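Local atomic coordinates of short chain dehydrogenase (Mycobacterium smegmatis, PDB entry 3UCX), a protein that probably acts as an oxidoreductase of the short-chain dehydrogenase/reductase family, built on a Rossmann-type nucleotide-binding fold. Residues 77-82 and 129-134; 119-124 and 164-169; 31-36 and 56-61; 87-92 and 133-138. All blocks are in the same frame, centred on the assembly; numbering follows the deposited sequence.

Contact 1. Residues 77-82 and 129-134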
# COMPACT_ATOMS: atom_id res chain seq x y z
N HIS A 77 11.29 -31.10 19.27
CA HIS A 77 12.22 -31.17 20.39
C HIS A 77 12.38 -29.82 21.07
O HIS A 77 12.34 -29.73 22.29
CB HIS A 77 13.58 -31.73 19.94
CG HIS A 77 14.64 -31.74 21.01
ND1 HIS A 77 14.60 -32.58 22.07
CD2 HIS A 77 15.81 -30.99 21.16
CE1 HIS A 77 15.67 -32.38 22.85
NE2 HIS A 77 16.41 -31.40 22.30
N LEU A 78 12.57 -28.75 20.30
CA LEU A 78 12.62 -27.38 20.88
C LEU A 78 11.39 -27.04 21.73
O LEU A 78 11.52 -26.52 22.82
CB LEU A 78 12.77 -26.34 19.76
CG LEU A 78 12.68 -24.86 20.14
CD1 LEU A 78 13.86 -24.46 21.02
CD2 LEU A 78 12.62 -24.00 18.87
N VAL A 79 10.20 -27.34 21.22
CA VAL A 79 8.97 -27.13 21.98
C VAL A 79 8.99 -27.96 23.27
O VAL A 79 8.72 -27.45 24.35
CB VAL A 79 7.72 -27.47 21.14
CG1 VAL A 79 6.45 -27.36 21.97
CG2 VAL A 79 7.65 -26.55 19.92
N ASP A 80 9.33 -29.24 23.16
CA ASP A 80 9.35 -30.11 24.33
C ASP A 80 10.34 -29.61 25.39
O ASP A 80 10.01 -29.51 26.58
CB ASP A 80 9.64 -31.57 23.94
CG ASP A 80 8.47 -32.24 23.21
OD1 ASP A 80 7.31 -31.77 23.34
OD2 ASP A 80 8.71 -33.24 22.50
N GLU A 81 11.53 -29.20 24.95
CA GLU A 81 12.55 -28.73 25.91
C GLU A 81 12.13 -27.43 26.58
O GLU A 81 12.32 -27.25 27.79
CB GLU A 81 13.91 -28.58 25.23
CG GLU A 81 14.57 -29.92 24.90
CD GLU A 81 14.96 -30.70 26.14
OE1 GLU A 81 15.64 -30.15 27.02
OE2 GLU A 81 14.55 -31.87 26.25
N THR A 82 11.52 -26.53 25.81
CA THR A 82 10.99 -25.28 26.35
C THR A 82 9.91 -25.51 27.40
O THR A 82 9.88 -24.86 28.44
CB THR A 82 10.41 -24.43 25.19
OG1 THR A 82 11.46 -24.09 24.29
CG2 THR A 82 9.74 -23.16 25.72
N GLN A 129 3.59 -22.68 14.66
CA GLN A 129 2.64 -23.78 14.87
C GLN A 129 3.02 -24.62 16.08
O GLN A 129 2.14 -24.96 16.91
CB GLN A 129 2.52 -24.63 13.60
CG GLN A 129 1.86 -23.84 12.48
CD GLN A 129 1.60 -24.62 11.20
OE1 GLN A 129 2.30 -25.60 10.89
NE2 GLN A 129 0.58 -24.18 10.44
N GLY A 130 4.31 -24.93 16.22
CA GLY A 130 4.82 -25.68 17.35
C GLY A 130 4.49 -25.03 18.68
O GLY A 130 4.14 -25.72 19.65
N PHE A 131 4.60 -23.71 18.72
CA PHE A 131 4.29 -22.95 19.92
C PHE A 131 2.87 -22.40 20.00
O PHE A 131 2.57 -21.65 20.92
CB PHE A 131 5.35 -21.85 20.10
CG PHE A 131 6.67 -22.39 20.62
CD1 PHE A 131 6.75 -22.93 21.88
CD2 PHE A 131 7.81 -22.36 19.84
CE1 PHE A 131 7.95 -23.42 22.38
CE2 PHE A 131 9.01 -22.84 20.32
CZ PHE A 131 9.08 -23.38 21.58
N THR A 132 1.99 -22.79 19.09
CA THR A 132 0.62 -22.30 19.15
C THR A 132 -0.08 -22.72 20.45
O THR A 132 -0.74 -21.88 21.08
CB THR A 132 -0.19 -22.63 17.89
OG1 THR A 132 0.28 -21.85 16.79
CG2 THR A 132 -1.72 -22.41 18.09
N PRO A 133 0.09 -23.99 20.89
CA PRO A 133 -0.57 -24.35 22.12
C PRO A 133 -0.12 -23.50 23.33
O PRO A 133 -0.96 -23.06 24.14
CB PRO A 133 -0.20 -25.83 22.29
CG PRO A 133 -0.08 -26.32 20.89
CD PRO A 133 0.58 -25.18 20.17
N ALA A 134 1.17 -23.24 23.42
CA ALA A 134 1.71 -22.39 24.46
C ALA A 134 1.19 -20.96 24.35
O ALA A 134 0.73 -20.40 25.33
CB ALA A 134 3.23 -22.42 24.47
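The ring of F131 meets V79 on one face and T82 and L78 around its rim. CG2 of V79 stands over the ring centre, 3.9 Å from the centroid and 10° off the normal. This is a CH-pi contact. CB of T82 lies at the edge in the ring plane. OG1 of T82 also approaches that edge, 3.7 Å from CZ of F131. CD2 of L78 comes to the edge as well, 4.1 Å from CE2 of F131, and the two side chains cross at about a right angle. The chi1 of F131 (-76°) puts CG beside the backbone N. The far end of the ring, CZ with CE1 and CE2, meets helix 72-85.

T82 is fixed by its own helix. Its OG1 donates to O of L78 at 2.8 Å, and its backbone N bonds to the same oxygen from the opposite face of the carbonyl plane. The hydroxyl is therefore satisfied although it sits against an aromatic edge.

The same CG2 of V79 also lies 3.6 Å from O of G130. The CA atoms of V79 and G130 are 6.4 Å apart. G130 has no side chain to stand between them.

F131 is the break between two helices. It is the first residue past helix 110-130 and the N-cap position of helix 132-138. Helix 72-85 packs beside this kink. L78 and T82 also reach the sheet: L78 touches V39 and A41 of strand 37-42 and V65 of strand 62-66, and T82 touches V39.

Contact 2. Residues 119-124 and 164-169; sequences LTVFGA and KSALLA
L167 is the main bump of this helix pair, and it settles in the hollow between T120 and A124, one turn apart on helix 110-130. Its two methyls divide the work. CD1 lies 3.6 Å from O of T120 and reaches CB of A124 at 4.1 Å. CD2 lies against CG2 of T120 at 3.9 Å, the two side chains crossing at about a right angle. CG of L167 is anti to its backbone N (chi1 168°), which places it 4.1 Å from O of T120.

V121 supplies the bump in return. Its CG2 drops between CB of A166 and N of L167, 3.9 Å from CB of A166. The small alanine lets the helices run close: the segment axes approach to 8.6 Å at an angle of 29°. Segment 119-124 includes a wider, pi-type turn.

In short-chain dehydrogenases these two helices commonly form a four-helix bundle with their copies in a second subunit. The contacts here are consistent with that: V121 packs on M162 of the second subunit, and the ring of F122 meets F110 of that subunit.

Beside T120 the contact turns polar. By sequence K164 closes a Tyr-x-x-x-Lys motif of the kind that marks this family. Its chain bends at chi2 and chi4, and NZ ends 4.1 Å from CG2 of T120. One water bonds to OG1 of T120 at 3.0 Å and accepts a weak bond from NZ of K164.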
# COMPACT_ATOMS: atom_id res chain seq x y z
N LEU A 119 13.55 -21.82 4.84
CA LEU A 119 14.02 -21.28 6.09
C LEU A 119 13.16 -20.10 6.55
O LEU A 119 12.64 -20.11 7.65
CB LEU A 119 15.48 -20.85 5.96
CG LEU A 119 16.14 -20.40 7.27
CD1 LEU A 119 16.01 -21.47 8.34
CD2 LEU A 119 17.61 -20.04 7.01
N THR A 120 13.00 -19.12 5.67
CA THR A 120 12.35 -17.84 6.00
C THR A 120 10.83 -17.96 6.20
O THR A 120 10.25 -17.26 7.04
CB THR A 120 12.63 -16.83 4.88
OG1 THR A 120 14.03 -16.53 4.88
CG2 THR A 120 11.81 -15.53 5.02
N VAL A 121 10.20 -18.82 5.42
CA VAL A 121 8.75 -18.93 5.45
C VAL A 121 8.33 -20.18 6.24
O VAL A 121 7.68 -20.09 7.29
CB VAL A 121 8.15 -18.96 4.04
CG1 VAL A 121 6.63 -19.04 4.12
CG2 VAL A 121 8.59 -17.73 3.22
N PHE A 122 8.69 -21.35 5.73
CA PHE A 122 8.21 -22.59 6.35
C PHE A 122 8.80 -22.84 7.72
O PHE A 122 8.11 -23.37 8.59
CB PHE A 122 8.37 -23.78 5.42
CG PHE A 122 7.58 -23.66 4.14
CD1 PHE A 122 6.27 -23.21 4.15
CD2 PHE A 122 8.15 -23.97 2.92
CE1 PHE A 122 5.54 -23.08 2.96
CE2 PHE A 122 7.44 -23.85 1.74
CZ PHE A 122 6.13 -23.41 1.74
N GLY A 123 10.06 -22.45 7.91
CA GLY A 123 10.69 -22.51 9.22
C GLY A 123 9.97 -21.68 10.27
O GLY A 123 9.68 -22.17 11.37
N ALA A 124 9.67 -20.44 9.92
CA ALA A 124 8.92 -19.56 10.81
C ALA A 124 7.54 -20.14 11.09
O ALA A 124 7.08 -20.12 12.24
CB ALA A 124 8.80 -18.13 10.21
N LYS A 164 10.74 -12.90 1.65
CA LYS A 164 10.24 -11.99 2.67
C LYS A 164 8.77 -11.58 2.45
O LYS A 164 8.02 -11.41 3.42
CB LYS A 164 11.15 -10.78 2.79
CG LYS A 164 12.50 -11.15 3.44
CD LYS A 164 12.35 -11.33 4.94
CE LYS A 164 13.63 -11.15 5.72
NZ LYS A 164 14.29 -12.45 5.97
N SER A 165 8.39 -11.42 1.19
CA SER A 165 7.02 -11.09 0.83
C SER A 165 6.07 -12.24 1.14
O SER A 165 4.98 -12.02 1.64
CB SER A 165 6.94 -10.72 -0.64
OG SER A 165 7.64 -9.49 -0.85
N ALA A 166 6.49 -13.45 0.84
CA ALA A 166 5.70 -14.63 1.19
C ALA A 166 5.54 -14.69 2.73
O ALA A 166 4.45 -14.96 3.24
CB ALA A 166 6.36 -15.92 0.65
N LEU A 167 6.62 -14.38 3.46
CA LEU A 167 6.58 -14.35 4.92
C LEU A 167 5.61 -13.29 5.45
O LEU A 167 4.88 -13.54 6.41
CB LEU A 167 7.98 -14.15 5.50
CG LEU A 167 8.08 -13.81 7.01
CD1 LEU A 167 7.58 -14.95 7.91
CD2 LEU A 167 9.51 -13.43 7.37
N LEU A 168 5.64 -12.10 4.85
CA LEU A 168 4.75 -11.00 5.26
C LEU A 168 3.28 -11.39 5.04
O LEU A 168 2.43 -11.21 5.93
CB LEU A 168 5.10 -9.71 4.51
CG LEU A 168 4.28 -8.46 4.87
CD1 LEU A 168 4.34 -8.17 6.37
CD2 LEU A 168 4.69 -7.26 4.00
N ALA A 169 3.01 -11.96 3.88
CA ALA A 169 1.66 -12.40 3.54
C ALA A 169 1.19 -13.47 4.57
O ALA A 169 0.11 -13.36 5.15
CB ALA A 169 1.63 -12.97 2.13
O HOH W 1 14.81 -14.26 3.08

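Contact 3. Residues 31-36 and 56-61; sequences CAEQGA and TDTGRR
NH2 of R60 is gripped by two carboxylates, D37 and D11, while O of G35 lies over the face of the same guanidinium. That oxygen stands above the group's centre, 3.1 Å from CZ of R60. It makes no hydrogen bond there, because the angles to the N-H groups are poor. The positive group probably attracts the oxygen through its face, while the two carboxylates, both outside these segments, hold NH2.

The R60 chain is bent at chi2 and chi3 (-52° and -53°), and its methylenes lie against backbone oxygens. CG of R60 is 3.5 Å from O of A32 and 3.3 Å from O of A36. The A36 oxygen is buried by this contact and has no polar partner in the model.

T58 fills the other end. Its OG1 sits between the backbone N and the carbonyl carbon (chi1 76°). It touches CB of A32 at 3.4 Å, bonds to O of V55 and takes a weak bond from N of R60. CG2 of T58 meets CG of E33 at 4.2 Å, while the E33 carboxylate turns to R29.

Both segments are helix ends. G35 and G59 have positive phi and close Schellman motifs, with G35 N bonded to O of A32 at 2.9 Å. Each segment then leads into a parallel strand, 37-42 or 62-66. The pair of helix ends belongs to the beta-alpha-beta-alpha-beta half typical of the Rossmann fold.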
# COMPACT_ATOMS: atom_id res chain seq x y z
N CYS A 31 15.78 -8.28 25.77
CA CYS A 31 14.60 -8.94 26.37
C CYS A 31 14.87 -9.27 27.83
O CYS A 31 14.02 -9.03 28.69
CB CYS A 31 14.23 -10.21 25.61
SG CYS A 31 13.48 -9.90 24.01
N ALA A 32 16.07 -9.79 28.10
CA ALA A 32 16.49 -10.15 29.46
C ALA A 32 16.54 -8.92 30.37
O ALA A 32 16.03 -8.95 31.47
CB ALA A 32 17.83 -10.88 29.42
N GLU A 33 17.09 -7.82 29.87
CA GLU A 33 17.11 -6.54 30.60
C GLU A 33 15.72 -6.07 30.96
O GLU A 33 15.54 -5.43 31.98
CB GLU A 33 17.78 -5.44 29.78
CG GLU A 33 19.29 -5.56 29.67
CD GLU A 33 19.91 -4.57 28.68
OE1 GLU A 33 19.17 -3.76 28.07
OE2 GLU A 33 21.14 -4.63 28.50
N GLN A 34 14.73 -6.39 30.11
CA GLN A 34 13.33 -6.06 30.35
C GLN A 34 12.57 -7.12 31.15
O GLN A 34 11.33 -7.05 31.27
CB GLN A 34 12.64 -5.78 29.01
CG GLN A 34 13.21 -4.56 28.29
CD GLN A 34 13.04 -3.32 29.12
OE1 GLN A 34 11.98 -3.10 29.69
NE2 GLN A 34 14.12 -2.51 29.23
N GLY A 35 13.29 -8.10 31.70
CA GLY A 35 12.73 -9.04 32.67
C GLY A 35 12.33 -10.40 32.13
O GLY A 35 11.77 -11.21 32.87
N ALA A 36 12.61 -10.66 30.84
CA ALA A 36 12.23 -11.94 30.22
C ALA A 36 13.27 -13.02 30.50
O ALA A 36 14.46 -12.73 30.67
CB ALA A 36 12.03 -11.79 28.70
N THR A 56 22.25 -14.42 31.15
CA THR A 56 22.39 -14.78 32.56
C THR A 56 23.12 -13.70 33.36
O THR A 56 22.91 -13.57 34.56
CB THR A 56 23.04 -16.16 32.73
OG1 THR A 56 24.27 -16.19 32.02
CG2 THR A 56 22.13 -17.26 32.17
N ASP A 57 23.96 -12.91 32.70
CA ASP A 57 24.56 -11.73 33.35
C ASP A 57 23.52 -10.73 33.87
O ASP A 57 23.77 -10.06 34.87
CB ASP A 57 25.53 -11.02 32.41
CG ASP A 57 26.84 -11.77 32.24
OD1 ASP A 57 27.11 -12.70 33.03
OD2 ASP A 57 27.59 -11.41 31.31
N THR A 58 22.36 -10.63 33.20
CA THR A 58 21.28 -9.77 33.71
C THR A 58 20.57 -10.39 34.91
O THR A 58 19.78 -9.73 35.55
CB THR A 58 20.20 -9.47 32.65
OG1 THR A 58 19.36 -10.62 32.49
CG2 THR A 58 20.82 -9.07 31.31
N GLY A 59 20.84 -11.66 35.19
CA GLY A 59 20.19 -12.36 36.28
C GLY A 59 19.02 -13.21 35.84
O GLY A 59 18.37 -13.86 36.68
N ARG A 60 18.74 -13.23 34.54
CA ARG A 60 17.64 -14.05 34.00
C ARG A 60 18.16 -15.40 33.52
O ARG A 60 19.35 -15.68 33.59
CB ARG A 60 16.95 -13.32 32.83
CG ARG A 60 16.42 -11.94 33.17
CD ARG A 60 15.51 -11.91 34.38
NE ARG A 60 14.41 -12.86 34.33
CZ ARG A 60 13.32 -12.78 35.11
NH1 ARG A 60 13.18 -11.79 36.00
NH2 ARG A 60 12.35 -13.69 34.99
N ARG A 61 17.26 -16.24 33.01
CA ARG A 61 17.65 -17.56 32.55
C ARG A 61 17.64 -17.66 31.03
O ARG A 61 16.85 -16.99 30.35
CB ARG A 61 16.74 -18.63 33.16
CG ARG A 61 17.02 -18.85 34.64
CD ARG A 61 15.96 -19.74 35.25
NE ARG A 61 14.63 -19.14 35.13
CZ ARG A 61 13.48 -19.80 35.24
NH1 ARG A 61 13.46 -21.11 35.49
NH2 ARG A 61 12.33 -19.15 35.10

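Contact 4. Residues 87-92 and 133-138; sequences GRVDVV and PALEES
S138 holds its OG between the backbone N and the carbonyl carbon (chi1 66°), facing O of V89. L135 has CG anti to its carbonyl carbon (chi1 -67°). The contact belongs to a beta-alpha-beta crossover of the Rossmann fold: helix 132-138 ends the helical connection from strand 91-94 to its parallel neighbour 141-145.

OG of S138 donates to O of V89 at 2.7 Å. The hydroxyl lies in the carbonyl plane, on a lone pair, with a C=O...OG angle of 142°. This ties the last turn of the helix to the chain entering the strand.

Apolar contacts lie beside this bond. CB of V89 meets CB of A134 at 3.8 Å. CD1 of L135 reaches CG2 of V92 at 4.0 Å. CD2 of L135 packs on the carbonyls of V89 and D90, 3.7 Å from O of D90. OD1 of D90 lies 3.6 Å from CB of S138, and OD2 of D90 accepts from N of V13.

Waters also link the segments. One accepts from N of V89 and donates to O of A134. Another donates to OD1 of D90 at 2.7 Å and to O of S138 at 3.1 Å.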
# COMPACT_ATOMS: atom_id res chain seq x y z
N GLY A 87 7.64 -24.26 31.08
CA GLY A 87 6.20 -24.55 31.19
C GLY A 87 5.29 -23.52 30.55
O GLY A 87 4.07 -23.62 30.68
N ARG A 88 5.86 -22.53 29.86
CA ARG A 88 5.09 -21.50 29.19
C ARG A 88 5.93 -20.76 28.15
O ARG A 88 7.15 -20.74 28.23
CB ARG A 88 4.58 -20.47 30.18
CG ARG A 88 5.66 -19.61 30.84
CD ARG A 88 5.05 -18.88 32.03
NE ARG A 88 3.79 -18.31 31.55
CZ ARG A 88 3.59 -17.04 31.24
NH1 ARG A 88 4.55 -16.14 31.45
NH2 ARG A 88 2.39 -16.67 30.77
N VAL A 89 5.23 -20.12 27.22
CA VAL A 89 5.84 -19.21 26.23
C VAL A 89 4.89 -18.04 26.03
O VAL A 89 3.71 -18.24 25.71
CB VAL A 89 6.08 -19.90 24.87
CG1 VAL A 89 6.59 -18.90 23.83
CG2 VAL A 89 7.06 -21.06 25.01
N ASP A 90 5.41 -16.82 26.19
CA ASP A 90 4.65 -15.58 26.00
C ASP A 90 4.89 -14.92 24.64
O ASP A 90 4.00 -14.25 24.11
CB ASP A 90 5.04 -14.61 27.11
CG ASP A 90 4.67 -15.16 28.46
OD1 ASP A 90 3.47 -15.11 28.76
OD2 ASP A 90 5.56 -15.73 29.15
N VAL A 91 6.08 -15.11 24.09
CA VAL A 91 6.52 -14.44 22.88
C VAL A 91 7.33 -15.39 22.02
O VAL A 91 8.23 -16.07 22.51
CB VAL A 91 7.40 -13.18 23.19
CG1 VAL A 91 7.85 -12.49 21.90
CG2 VAL A 91 6.64 -12.22 24.09
N VAL A 92 7.05 -15.43 20.73
CA VAL A 92 7.94 -16.10 19.76
C VAL A 92 8.43 -15.05 18.76
O VAL A 92 7.63 -14.34 18.15
CB VAL A 92 7.22 -17.24 19.03
CG1 VAL A 92 8.08 -17.76 17.89
CG2 VAL A 92 6.85 -18.38 20.01
N PRO A 133 0.09 -23.99 20.89
CA PRO A 133 -0.57 -24.35 22.12
C PRO A 133 -0.12 -23.50 23.33
O PRO A 133 -0.96 -23.06 24.14
CB PRO A 133 -0.20 -25.83 22.29
CG PRO A 133 -0.08 -26.32 20.89
CD PRO A 133 0.58 -25.18 20.17
N ALA A 134 1.17 -23.24 23.42
CA ALA A 134 1.71 -22.39 24.46
C ALA A 134 1.19 -20.96 24.35
O ALA A 134 0.73 -20.40 25.33
CB ALA A 134 3.23 -22.42 24.47
N LEU A 135 1.22 -20.39 23.15
CA LEU A 135 0.73 -19.04 22.92
C LEU A 135 -0.76 -18.88 23.13
O LEU A 135 -1.20 -17.80 23.54
CB LEU A 135 1.11 -18.57 21.52
CG LEU A 135 2.61 -18.40 21.32
CD1 LEU A 135 2.88 -18.24 19.83
CD2 LEU A 135 3.16 -17.22 22.12
N GLU A 136 -1.54 -19.94 22.90
CA GLU A 136 -2.98 -19.89 23.18
C GLU A 136 -3.21 -19.67 24.66
O GLU A 136 -4.07 -18.87 25.04
CB GLU A 136 -3.75 -21.18 22.78
CG GLU A 136 -3.77 -21.51 21.32
CD GLU A 136 -4.59 -22.76 20.99
OE1 GLU A 136 -5.24 -23.30 21.88
OE2 GLU A 136 -4.58 -23.21 19.83
N GLU A 137 -2.45 -20.37 25.49
CA GLU A 137 -2.64 -20.31 26.93
C GLU A 137 -2.20 -18.94 27.47
O GLU A 137 -2.83 -18.38 28.38
CB GLU A 137 -1.87 -21.41 27.67
CG GLU A 137 -2.04 -21.34 29.18
CD GLU A 137 -1.25 -22.37 29.96
OE1 GLU A 137 -0.50 -23.19 29.37
OE2 GLU A 137 -1.39 -22.35 31.21
N SER A 138 -1.11 -18.42 26.94
CA SER A 138 -0.60 -17.13 27.41
C SER A 138 -1.29 -15.92 26.73
O SER A 138 -1.03 -14.78 27.12
CB SER A 138 0.91 -17.08 27.20
OG SER A 138 1.22 -17.09 25.82
O HOH W 2 2.00 -23.03 28.99
O HOH W 3 2.28 -20.62 27.69
O HOH W 4 1.73 -13.36 27.60

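Along the chain contact 3 closes first, before contacts 1, 4 and 2 open. Contacts 1 and 4 adjoin, with centres 8 Å apart. They share P133 and A134 on helix 132-138, and CB of F131 touches CG2 of V92 at 3.8 Å. Together they fasten helices 72-85 and 132-138 at the start of strand 91-94. Contact 2 lies earlier on helix 110-130, its centre 19 Å from that of contact 1. The second subunit is within reach of five residues there, against one at contact 1. Contacts 1, 2 and 4 involve helices on one face of the parallel Rossmann sheet. Contact 3 joins helices on the other face, its centre 29 Å from that of contact 2.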